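Local coordinates for protein ribose-phosphate pyrophosphokinase (Mycobacterium smegmatis, PDB 5MP7) that probably makes phosphoribosyl pyrophosphate, a precursor for nucleotides, by transferring the pyrophosphoryl group of ATP to the 1-hydroxyl of ribose 5-phosphate, at residues 154-157 and 158-162; 23-26 and 27-31; 287-290 and 291-294; 242-245 and 246-250. One frame throughout, in Å; residues are numbered along the deposited sequence.

Overall arrangement
Each contact is local, made where neighbouring residues curl back on themselves, so it closes a turn and no long loop; along the chain they come one after another without nesting or crossing. First is contact 2, on helix 21-31, packed between strand 12-16 and helix 302-314. Contact 1 opens helix 156-167 just after strand 150-153, an outer strand of the parallel sheet, and leans on helix 182-191 and strand 278-282. Contact 4 ends helix 237-248 against strands of the mixed sheet. Contact 3 lies in the connection from strand 278-282 to strand 296-299. Contacts 2 and 4 lie on opposite sides of the chain's centre, with centres about 40 Å apart.

Contact 1 of 4, residues 154-157 and 158-162; sequences RAQK and LLTGY
Thr-160 grips the carbonyl of Gln-156 twice. Its backbone N donates to Gln-156 O at 2.9 Å, while its hydroxyl OG1 gives a second hydrogen bond to Gln-156 O at 2.8 Å from above the carbonyl plane, 37° out of it. This is the first turn of helix 156-167, entered two residues after strand 150-153, an outer strand of the parallel sheet, and a threonine suits it because its hydroxyl can return to the backbone one turn earlier. Chi1 of 57° tucks OG1 back over the main chain, within reach of that oxygen, and leaves CG2 3.4 Å from Gln-156 O. The main-chain pattern continues on either side: Leu-159 N bonds to Ala-155 O, and Gly-161 N to Lys-157 O. Just ahead of the helix, Ala-155 N is bound by Asp-136 OD2.

Packing sorts the residue types. Gln-156 and Thr-160 lie against helix 182-191, whose Trp-188 touches both, whereas Ala-155 and Leu-159 are buried against Thr-259, and Leu-159 also reaches Ile-280. A small alanine leaves the leucine room to lie alongside the turn. Leu-159 has its CG beside the backbone N, and its branch CD1 ends 4.1 Å from Ala-155 CB and 3.8 Å from Ala-155 O.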
loop_
_atom_site.group_PDB
_atom_site.type_symbol
_atom_site.label_atom_id
_atom_site.label_comp_id
_atom_site.label_asym_id
_atom_site.label_seq_id
_atom_site.Cartn_x
_atom_site.Cartn_y
_atom_site.Cartn_z
ATOM N N ARG A 154 -66.727 -26.619 -12.560
ATOM C CA ARG A 154 -66.469 -27.917 -11.984
ATOM C C ARG A 154 -65.902 -28.871 -13.000
ATOM O O ARG A 154 -66.392 -28.952 -14.093
ATOM C CB ARG A 154 -67.764 -28.492 -11.417
ATOM C CG ARG A 154 -67.952 -28.258 -9.938
ATOM C CD ARG A 154 -68.645 -26.957 -9.664
ATOM N NE ARG A 154 -69.139 -26.944 -8.286
ATOM C CZ ARG A 154 -69.893 -25.975 -7.770
ATOM N NH1 ARG A 154 -70.286 -24.927 -8.527
ATOM N NH2 ARG A 154 -70.256 -26.062 -6.493
ATOM N N ALA A 155 -64.894 -29.637 -12.600
ATOM C CA ALA A 155 -64.292 -30.667 -13.447
ATOM C C ALA A 155 -64.910 -32.058 -13.222
ATOM O O ALA A 155 -64.485 -33.028 -13.830
ATOM C CB ALA A 155 -62.792 -30.719 -13.172
ATOM N N GLN A 156 -65.868 -32.152 -12.304
ATOM C CA GLN A 156 -66.473 -33.408 -11.933
ATOM C C GLN A 156 -66.982 -34.228 -13.120
ATOM O O GLN A 156 -66.682 -35.402 -13.199
ATOM C CB GLN A 156 -67.627 -33.162 -10.985
ATOM C CG GLN A 156 -68.222 -34.431 -10.443
ATOM C CD GLN A 156 -69.367 -34.148 -9.507
ATOM O OE1 GLN A 156 -69.515 -33.043 -8.942
ATOM N NE2 GLN A 156 -70.206 -35.140 -9.351
ATOM N N LYS A 157 -67.783 -33.626 -13.988
ATOM C CA LYS A 157 -68.276 -34.310 -15.169
ATOM C C LYS A 157 -67.130 -34.830 -16.034
ATOM O O LYS A 157 -67.201 -35.930 -16.546
ATOM C CB LYS A 157 -69.182 -33.416 -16.006
ATOM C CG LYS A 157 -70.590 -33.273 -15.445
ATOM C CD LYS A 157 -71.573 -32.875 -16.545
ATOM C CE LYS A 157 -73.019 -32.918 -16.075
ATOM N NZ LYS A 157 -73.439 -31.615 -15.499
ATOM N N LEU A 158 -66.088 -34.029 -16.190
ATOM C CA LEU A 158 -64.935 -34.407 -16.965
ATOM C C LEU A 158 -64.202 -35.613 -16.348
ATOM O O LEU A 158 -63.865 -36.562 -17.059
ATOM C CB LEU A 158 -63.983 -33.202 -17.115
ATOM C CG LEU A 158 -62.604 -33.400 -17.761
ATOM C CD1 LEU A 158 -62.724 -33.608 -19.279
ATOM C CD2 LEU A 158 -61.739 -32.185 -17.445
ATOM N N LEU A 159 -63.937 -35.567 -15.054
ATOM C CA LEU A 159 -63.219 -36.644 -14.389
ATOM C C LEU A 159 -64.058 -37.928 -14.262
ATOM O O LEU A 159 -63.535 -39.002 -14.492
ATOM C CB LEU A 159 -62.695 -36.209 -13.039
ATOM C CG LEU A 159 -61.625 -35.099 -13.047
ATOM C CD1 LEU A 159 -61.579 -34.338 -11.717
ATOM C CD2 LEU A 159 -60.250 -35.662 -13.309
ATOM N N THR A 160 -65.346 -37.824 -13.948
ATOM C CA THR A 160 -66.196 -39.010 -13.790
ATOM C C THR A 160 -66.559 -39.584 -15.122
ATOM O O THR A 160 -66.730 -40.768 -15.227
ATOM C CB THR A 160 -67.498 -38.756 -12.956
ATOM O OG1 THR A 160 -68.278 -37.707 -13.526
ATOM C CG2 THR A 160 -67.136 -38.367 -11.522
ATOM N N GLY A 161 -66.695 -38.747 -16.139
ATOM C CA GLY A 161 -66.883 -39.212 -17.508
ATOM C C GLY A 161 -65.735 -40.109 -17.956
ATOM O O GLY A 161 -65.950 -41.146 -18.556
ATOM N N TYR A 162 -64.510 -39.726 -17.636
ATOM C CA TYR A 162 -63.338 -40.531 -17.995
ATOM C C TYR A 162 -63.324 -41.840 -17.197
ATOM O O TYR A 162 -63.077 -42.906 -17.749
ATOM C CB TYR A 162 -62.067 -39.741 -17.775
ATOM C CG TYR A 162 -60.809 -40.534 -17.940
ATOM C CD1 TYR A 162 -60.253 -41.198 -16.862
ATOM C CD2 TYR A 162 -60.141 -40.584 -19.160
ATOM C CE1 TYR A 162 -59.085 -41.928 -16.993
ATOM C CE2 TYR A 162 -58.964 -41.297 -19.301
ATOM C CZ TYR A 162 -58.451 -41.958 -18.203
ATOM O OH TYR A 162 -57.303 -42.677 -18.306
#

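Contact 2 of 4, residues 23-26 and 27-31; sequences LADQ and VAKEL
The carboxylate of Asp-25 receives the ammonium of Lys-29 almost evenly: NZ stands 3.5 Å from Asp-25 OD2, the salt bridge, and 3.6 Å from Asp-25 OD1. The two side chains cross obliquely, and Lys-29 CD passes 3.7 Å from both Asp-25 OD1 and Asp-25 OD2. A chi1 of 164° turns the aspartate's carboxylate back toward Lys-29, although CB itself points the other way, while the lysine bends at chi2 (138°) to meet it. The bridge is long, and both residues are exposed. The other flat group, the amide of Gln-26, finds its polar partners elsewhere: OE1 is hydrogen-bonded by Ser-300 OG and Asn-283 ND2.

Beneath these groups runs the regular alpha-helical pattern of helix 21-31, which in this alpha/beta N-terminal domain lies against strand 12-16 on one side and meets helix 302-314. Val-27 N bonds to Leu-23 O and Lys-29 N to Asp-25 O, the latter at 160° about the hydrogen. The residue types divide accordingly, with small Ala-24 and Ala-28 letting the helix approach Ala-16 and Leu-14 of the strand. On the buried flank, Leu-23 CD1 meets Val-27 CG2 at 4.3 Å, and Val-27 continues this apolar surface onto Ile-309.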
loop_
_atom_site.group_PDB
_atom_site.type_symbol
_atom_site.label_atom_id
_atom_site.label_comp_id
_atom_site.label_asym_id
_atom_site.label_seq_id
_atom_site.Cartn_x
_atom_site.Cartn_y
_atom_site.Cartn_z
ATOM N N LEU A 23 -51.497 -23.987 -21.474
ATOM C CA LEU A 23 -52.921 -23.817 -21.233
ATOM C C LEU A 23 -53.424 -22.630 -22.029
ATOM O O LEU A 23 -54.497 -22.710 -22.633
ATOM C CB LEU A 23 -53.242 -23.611 -19.766
ATOM C CG LEU A 23 -54.717 -23.462 -19.389
ATOM C CD1 LEU A 23 -55.554 -24.668 -19.816
ATOM C CD2 LEU A 23 -54.807 -23.280 -17.888
ATOM N N ALA A 24 -52.666 -21.535 -22.001
ATOM C CA ALA A 24 -53.060 -20.317 -22.721
ATOM C C ALA A 24 -53.216 -20.561 -24.213
ATOM O O ALA A 24 -54.157 -20.104 -24.840
ATOM C CB ALA A 24 -52.052 -19.185 -22.465
ATOM N N ASP A 25 -52.270 -21.296 -24.769
ATOM C CA ASP A 25 -52.306 -21.671 -26.171
ATOM C C ASP A 25 -53.488 -22.572 -26.483
ATOM O O ASP A 25 -54.120 -22.361 -27.503
ATOM C CB ASP A 25 -50.974 -22.324 -26.513
ATOM C CG ASP A 25 -50.996 -23.088 -27.804
ATOM O OD1 ASP A 25 -50.822 -22.451 -28.879
ATOM O OD2 ASP A 25 -51.187 -24.349 -27.719
ATOM N N GLN A 26 -53.786 -23.558 -25.627
ATOM C CA GLN A 26 -54.957 -24.437 -25.835
ATOM C C GLN A 26 -56.275 -23.668 -25.783
ATOM O O GLN A 26 -57.146 -23.902 -26.602
ATOM C CB GLN A 26 -55.042 -25.548 -24.802
ATOM C CG GLN A 26 -54.051 -26.694 -24.980
ATOM C CD GLN A 26 -53.952 -27.611 -23.758
ATOM O OE1 GLN A 26 -54.804 -27.625 -22.867
ATOM N NE2 GLN A 26 -52.885 -28.378 -23.716
ATOM N N VAL A 27 -56.400 -22.708 -24.862
ATOM C CA VAL A 27 -57.612 -21.928 -24.743
ATOM C C VAL A 27 -57.796 -21.011 -25.948
ATOM O O VAL A 27 -58.883 -20.902 -26.478
ATOM C CB VAL A 27 -57.590 -21.079 -23.474
ATOM C CG1 VAL A 27 -58.703 -20.039 -23.508
ATOM C CG2 VAL A 27 -57.781 -21.942 -22.244
ATOM N N ALA A 28 -56.716 -20.347 -26.350
ATOM C CA ALA A 28 -56.689 -19.497 -27.530
ATOM C C ALA A 28 -57.113 -20.233 -28.788
ATOM O O ALA A 28 -57.878 -19.702 -29.576
ATOM C CB ALA A 28 -55.294 -18.914 -27.726
ATOM N N LYS A 29 -56.608 -21.448 -28.974
ATOM C CA LYS A 29 -57.013 -22.275 -30.108
ATOM C C LYS A 29 -58.461 -22.611 -30.109
ATOM O O LYS A 29 -59.072 -22.534 -31.139
ATOM C CB LYS A 29 -56.216 -23.556 -30.163
ATOM C CG LYS A 29 -54.979 -23.416 -31.029
ATOM C CD LYS A 29 -53.752 -24.086 -30.396
ATOM C CE LYS A 29 -52.749 -24.402 -31.499
ATOM N NZ LYS A 29 -51.467 -25.099 -31.174
ATOM N N GLU A 30 -59.025 -22.971 -28.964
ATOM C CA GLU A 30 -60.483 -23.294 -28.864
ATOM C C GLU A 30 -61.372 -22.110 -29.210
ATOM O O GLU A 30 -62.435 -22.296 -29.798
ATOM C CB GLU A 30 -60.856 -23.782 -27.464
ATOM C CG GLU A 30 -60.108 -25.059 -27.060
ATOM C CD GLU A 30 -60.659 -26.309 -27.755
ATOM O OE1 GLU A 30 -61.424 -26.147 -28.753
ATOM O OE2 GLU A 30 -60.332 -27.452 -27.294
ATOM N N LEU A 31 -60.933 -20.911 -28.832
ATOM C CA LEU A 31 -61.677 -19.678 -29.090
ATOM C C LEU A 31 -61.408 -19.089 -30.448
ATOM O O LEU A 31 -62.168 -18.234 -30.874
ATOM C CB LEU A 31 -61.299 -18.604 -28.080
ATOM C CG LEU A 31 -61.784 -18.802 -26.663
ATOM C CD1 LEU A 31 -61.048 -17.821 -25.773
ATOM C CD2 LEU A 31 -63.278 -18.599 -26.567
#

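Contact 3 of 4, residues 287-290 and 291-294; sequences ITED and KRFP
Ile-287 and Arg-292 form the closely packed part. The guanidinium lies with one face beneath the isoleucine, whose CG2 sits 4.1 Å above the plane and over its centre; the side chains cross at about a right angle. A branched apolar residue serves well here, since Ile-287 also rests on Leu-296 and Val-298 of strand 296-299, where Arg-292 touches Val-298 too. Two overlapping beta turns hold the backbone. Lys-291 N donates to Thr-288 O at 3.0 Å, and Arg-292 N reaches Glu-289 O at 3.3 Å. Against the first turn, Lys-291 CG lies 3.5 Å from Thr-288 OG1. The lysine's aliphatic part thus passes over the threonine hydroxyl before NZ bonds to Val-262 O.

Toward solvent the grip is looser. Glu-289 and Arg-292 run side by side in the same direction, and Glu-289 OE1 is placed as a salt-bridge partner of Arg-292 NE, but its position is doubtful. The glutamate folds back at chi2 (-58°), which brings its acid end to the arginine. Asp-290 is exposed, and packs on Lys-222 of a neighbouring subunit.

These overlapping beta turns belong to the connection between strands 278-282 and 296-299, near the predicted ribose 5-phosphate site: the side chain of Lys-291 lies about 7 Å from that of Asp-234, one of the predicted binding residues.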
loop_
_atom_site.group_PDB
_atom_site.type_symbol
_atom_site.label_atom_id
_atom_site.label_comp_id
_atom_site.label_asym_id
_atom_site.label_seq_id
_atom_site.Cartn_x
_atom_site.Cartn_y
_atom_site.Cartn_z
ATOM N N ILE A 287 -48.161 -29.327 -15.826
ATOM C CA ILE A 287 -47.586 -30.574 -15.383
ATOM C C ILE A 287 -46.290 -30.760 -16.156
ATOM O O ILE A 287 -46.312 -31.292 -17.259
ATOM C CB ILE A 287 -48.528 -31.767 -15.660
ATOM C CG1 ILE A 287 -49.987 -31.461 -15.243
ATOM C CG2 ILE A 287 -47.989 -33.000 -14.955
ATOM C CD1 ILE A 287 -50.220 -31.273 -13.753
ATOM N N THR A 288 -45.173 -30.330 -15.576
ATOM C CA THR A 288 -43.884 -30.403 -16.245
ATOM C C THR A 288 -43.367 -31.828 -16.241
ATOM O O THR A 288 -43.919 -32.712 -15.552
ATOM C CB THR A 288 -42.830 -29.506 -15.561
ATOM O OG1 THR A 288 -42.598 -29.930 -14.204
ATOM C CG2 THR A 288 -43.267 -28.052 -15.587
ATOM N N GLU A 289 -42.275 -32.050 -16.955
ATOM C CA GLU A 289 -41.750 -33.402 -17.147
ATOM C C GLU A 289 -41.159 -34.020 -15.867
ATOM O O GLU A 289 -41.284 -35.222 -15.662
ATOM C CB GLU A 289 -40.820 -33.431 -18.367
ATOM C CG GLU A 289 -41.586 -32.857 -19.588
ATOM C CD GLU A 289 -42.907 -33.586 -19.965
ATOM O OE1 GLU A 289 -43.241 -34.636 -19.375
ATOM O OE2 GLU A 289 -43.636 -33.114 -20.873
ATOM N N ASP A 290 -40.653 -33.195 -14.965
ATOM C CA ASP A 290 -40.277 -33.669 -13.633
ATOM C C ASP A 290 -41.434 -34.221 -12.775
ATOM O O ASP A 290 -41.209 -35.013 -11.869
ATOM C CB ASP A 290 -39.555 -32.552 -12.863
ATOM C CG ASP A 290 -38.167 -32.259 -13.429
ATOM O OD1 ASP A 290 -37.664 -33.061 -14.254
ATOM O OD2 ASP A 290 -37.589 -31.215 -13.060
ATOM N N LYS A 291 -42.662 -33.788 -13.046
ATOM C CA LYS A 291 -43.817 -34.206 -12.269
ATOM C C LYS A 291 -44.512 -35.417 -12.888
ATOM O O LYS A 291 -45.396 -36.001 -12.246
ATOM C CB LYS A 291 -44.814 -33.023 -12.091
ATOM C CG LYS A 291 -44.156 -31.731 -11.588
ATOM C CD LYS A 291 -45.117 -30.768 -10.881
ATOM C CE LYS A 291 -44.468 -29.382 -10.732
ATOM N NZ LYS A 291 -44.593 -28.866 -9.369
ATOM N N ARG A 292 -44.121 -35.794 -14.105
ATOM C CA ARG A 292 -44.740 -36.923 -14.796
ATOM C C ARG A 292 -44.240 -38.297 -14.326
ATOM O O ARG A 292 -43.139 -38.440 -13.781
ATOM C CB ARG A 292 -44.589 -36.817 -16.297
ATOM C CG ARG A 292 -45.704 -35.997 -16.878
ATOM C CD ARG A 292 -45.583 -35.728 -18.361
ATOM N NE ARG A 292 -46.369 -34.551 -18.726
ATOM C CZ ARG A 292 -47.697 -34.500 -18.813
ATOM N NH1 ARG A 292 -48.426 -35.611 -18.640
ATOM N NH2 ARG A 292 -48.275 -33.325 -19.109
ATOM N N PHE A 293 -45.143 -39.272 -14.451
ATOM C CA PHE A 293 -44.897 -40.669 -14.113
ATOM C C PHE A 293 -45.916 -41.541 -14.847
ATOM O O PHE A 293 -46.881 -41.024 -15.422
ATOM C CB PHE A 293 -44.868 -40.929 -12.586
ATOM C CG PHE A 293 -46.116 -40.529 -11.842
ATOM C CD1 PHE A 293 -46.332 -39.200 -11.501
ATOM C CD2 PHE A 293 -47.032 -41.470 -11.420
ATOM C CE1 PHE A 293 -47.469 -38.807 -10.808
ATOM C CE2 PHE A 293 -48.157 -41.097 -10.701
ATOM C CZ PHE A 293 -48.377 -39.765 -10.396
ATOM N N PRO A 294 -45.671 -42.854 -14.895
ATOM C CA PRO A 294 -46.449 -43.666 -15.845
ATOM C C PRO A 294 -47.963 -43.775 -15.561
ATOM O O PRO A 294 -48.768 -43.751 -16.499
ATOM C CB PRO A 294 -45.767 -45.032 -15.743
ATOM C CG PRO A 294 -44.351 -44.692 -15.401
ATOM C CD PRO A 294 -44.499 -43.607 -14.388
#

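Contact 4 of 4, residues 242-245 and 246-250; sequences AVNL and LREDG
Leu-246 N hydrogen-bonds back to Ala-242 O at 3.0 Å, and its CG also lies 3.2 Å from Ala-242 O. Two further backbone bonds of the same kind follow: Arg-247 N to Val-243 O and Glu-248 N to Asn-244 O, the last nearly straight at 168°. The regular pattern then fades, for Asp-249 N is held weakly, by Leu-245 O at 3.1 Å and also by Leu-246 O.

These residues are the last turns of helix 237-248, whose first residues belong to the predicted ribose 5-phosphate site of this phosphoribosyltransferase-like domain, and a Schellman motif ends it. Gly-250 takes a positive phi of 86°, a conformation glycine adopts readily; its N bonds to Arg-247 O, and the amide after it turns back to Leu-246 O.

Among the charged groups, Arg-247 and Glu-248 are bridged by NH2 to OE2 at 3.2 Å. The arginine bends at chi3 (62°), which folds its guanidinium back over the helix, and Asn-244 O lies 4.1 Å from its plane, over the centre of one face. Asp-249 OD2 is modelled close to Leu-245 O, another acceptor, so its placement is doubtful.

Apolar packing takes the inner side. Leu-246 presses on Cys-226 and Leu-228 of strand 225-230. Val-243 covers Val-254 and Ile-256, while Leu-245 reaches Val-217.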
loop_
_atom_site.group_PDB
_atom_site.type_symbol
_atom_site.label_atom_id
_atom_site.label_comp_id
_atom_site.label_asym_id
_atom_site.label_seq_id
_atom_site.Cartn_x
_atom_site.Cartn_y
_atom_site.Cartn_z
ATOM N N ALA A 242 -53.602 -42.833 2.404
ATOM C CA ALA A 242 -54.896 -43.408 2.164
ATOM C C ALA A 242 -54.826 -44.653 1.276
ATOM O O ALA A 242 -55.573 -45.594 1.475
ATOM C CB ALA A 242 -55.842 -42.368 1.588
ATOM N N VAL A 243 -53.937 -44.650 0.303
ATOM C CA VAL A 243 -53.791 -45.788 -0.599
ATOM C C VAL A 243 -53.351 -47.002 0.186
ATOM O O VAL A 243 -53.914 -48.069 0.011
ATOM C CB VAL A 243 -52.765 -45.507 -1.704
ATOM C CG1 VAL A 243 -52.406 -46.782 -2.469
ATOM C CG2 VAL A 243 -53.339 -44.482 -2.667
ATOM N N ASN A 244 -52.351 -46.807 1.038
ATOM C CA ASN A 244 -51.798 -47.875 1.846
ATOM C C ASN A 244 -52.847 -48.453 2.817
ATOM O O ASN A 244 -52.929 -49.654 3.028
ATOM C CB ASN A 244 -50.588 -47.347 2.615
ATOM C CG ASN A 244 -50.202 -48.250 3.772
ATOM O OD1 ASN A 244 -49.837 -49.384 3.546
ATOM N ND2 ASN A 244 -50.326 -47.765 5.026
ATOM N N LEU A 245 -53.657 -47.570 3.396
ATOM C CA LEU A 245 -54.754 -47.970 4.296
ATOM C C LEU A 245 -55.809 -48.786 3.576
ATOM O O LEU A 245 -56.358 -49.717 4.148
ATOM C CB LEU A 245 -55.426 -46.739 4.911
ATOM C CG LEU A 245 -55.487 -46.697 6.424
ATOM C CD1 LEU A 245 -54.105 -46.621 7.056
ATOM C CD2 LEU A 245 -56.301 -45.466 6.784
ATOM N N LEU A 246 -56.151 -48.382 2.357
ATOM C CA LEU A 246 -57.188 -49.079 1.579
ATOM C C LEU A 246 -56.670 -50.459 1.151
ATOM O O LEU A 246 -57.431 -51.417 1.133
ATOM C CB LEU A 246 -57.605 -48.280 0.357
ATOM C CG LEU A 246 -58.357 -46.992 0.654
ATOM C CD1 LEU A 246 -58.412 -46.120 -0.585
ATOM C CD2 LEU A 246 -59.753 -47.272 1.175
ATOM N N ARG A 247 -55.370 -50.528 0.883
ATOM C CA ARG A 247 -54.680 -51.756 0.540
ATOM C C ARG A 247 -54.748 -52.733 1.674
ATOM O O ARG A 247 -55.120 -53.880 1.487
ATOM C CB ARG A 247 -53.201 -51.447 0.263
ATOM C CG ARG A 247 -52.372 -52.545 -0.385
ATOM C CD ARG A 247 -50.904 -52.081 -0.632
ATOM N NE ARG A 247 -50.115 -51.730 0.577
ATOM C CZ ARG A 247 -50.081 -52.371 1.765
ATOM N NH1 ARG A 247 -50.746 -53.503 1.997
ATOM N NH2 ARG A 247 -49.315 -51.881 2.755
ATOM N N GLU A 248 -54.394 -52.255 2.856
ATOM C CA GLU A 248 -54.512 -53.033 4.078
ATOM C C GLU A 248 -55.918 -53.505 4.392
ATOM O O GLU A 248 -56.083 -54.486 5.068
ATOM C CB GLU A 248 -54.001 -52.233 5.256
ATOM C CG GLU A 248 -52.508 -52.413 5.311
ATOM C CD GLU A 248 -51.706 -51.331 6.006
ATOM O OE1 GLU A 248 -52.251 -50.599 6.859
ATOM O OE2 GLU A 248 -50.492 -51.246 5.706
ATOM N N ASP A 249 -56.926 -52.797 3.916
ATOM C CA ASP A 249 -58.308 -53.199 4.158
ATOM C C ASP A 249 -58.889 -54.047 3.033
ATOM O O ASP A 249 -60.096 -54.302 2.999
ATOM C CB ASP A 249 -59.168 -51.981 4.446
ATOM C CG ASP A 249 -59.021 -51.501 5.877
ATOM O OD1 ASP A 249 -59.674 -52.134 6.731
ATOM O OD2 ASP A 249 -58.267 -50.538 6.160
ATOM N N GLY A 250 -58.024 -54.508 2.128
ATOM C CA GLY A 250 -58.399 -55.512 1.139
ATOM C C GLY A 250 -59.029 -54.982 -0.117
ATOM O O GLY A 250 -59.815 -55.682 -0.755
#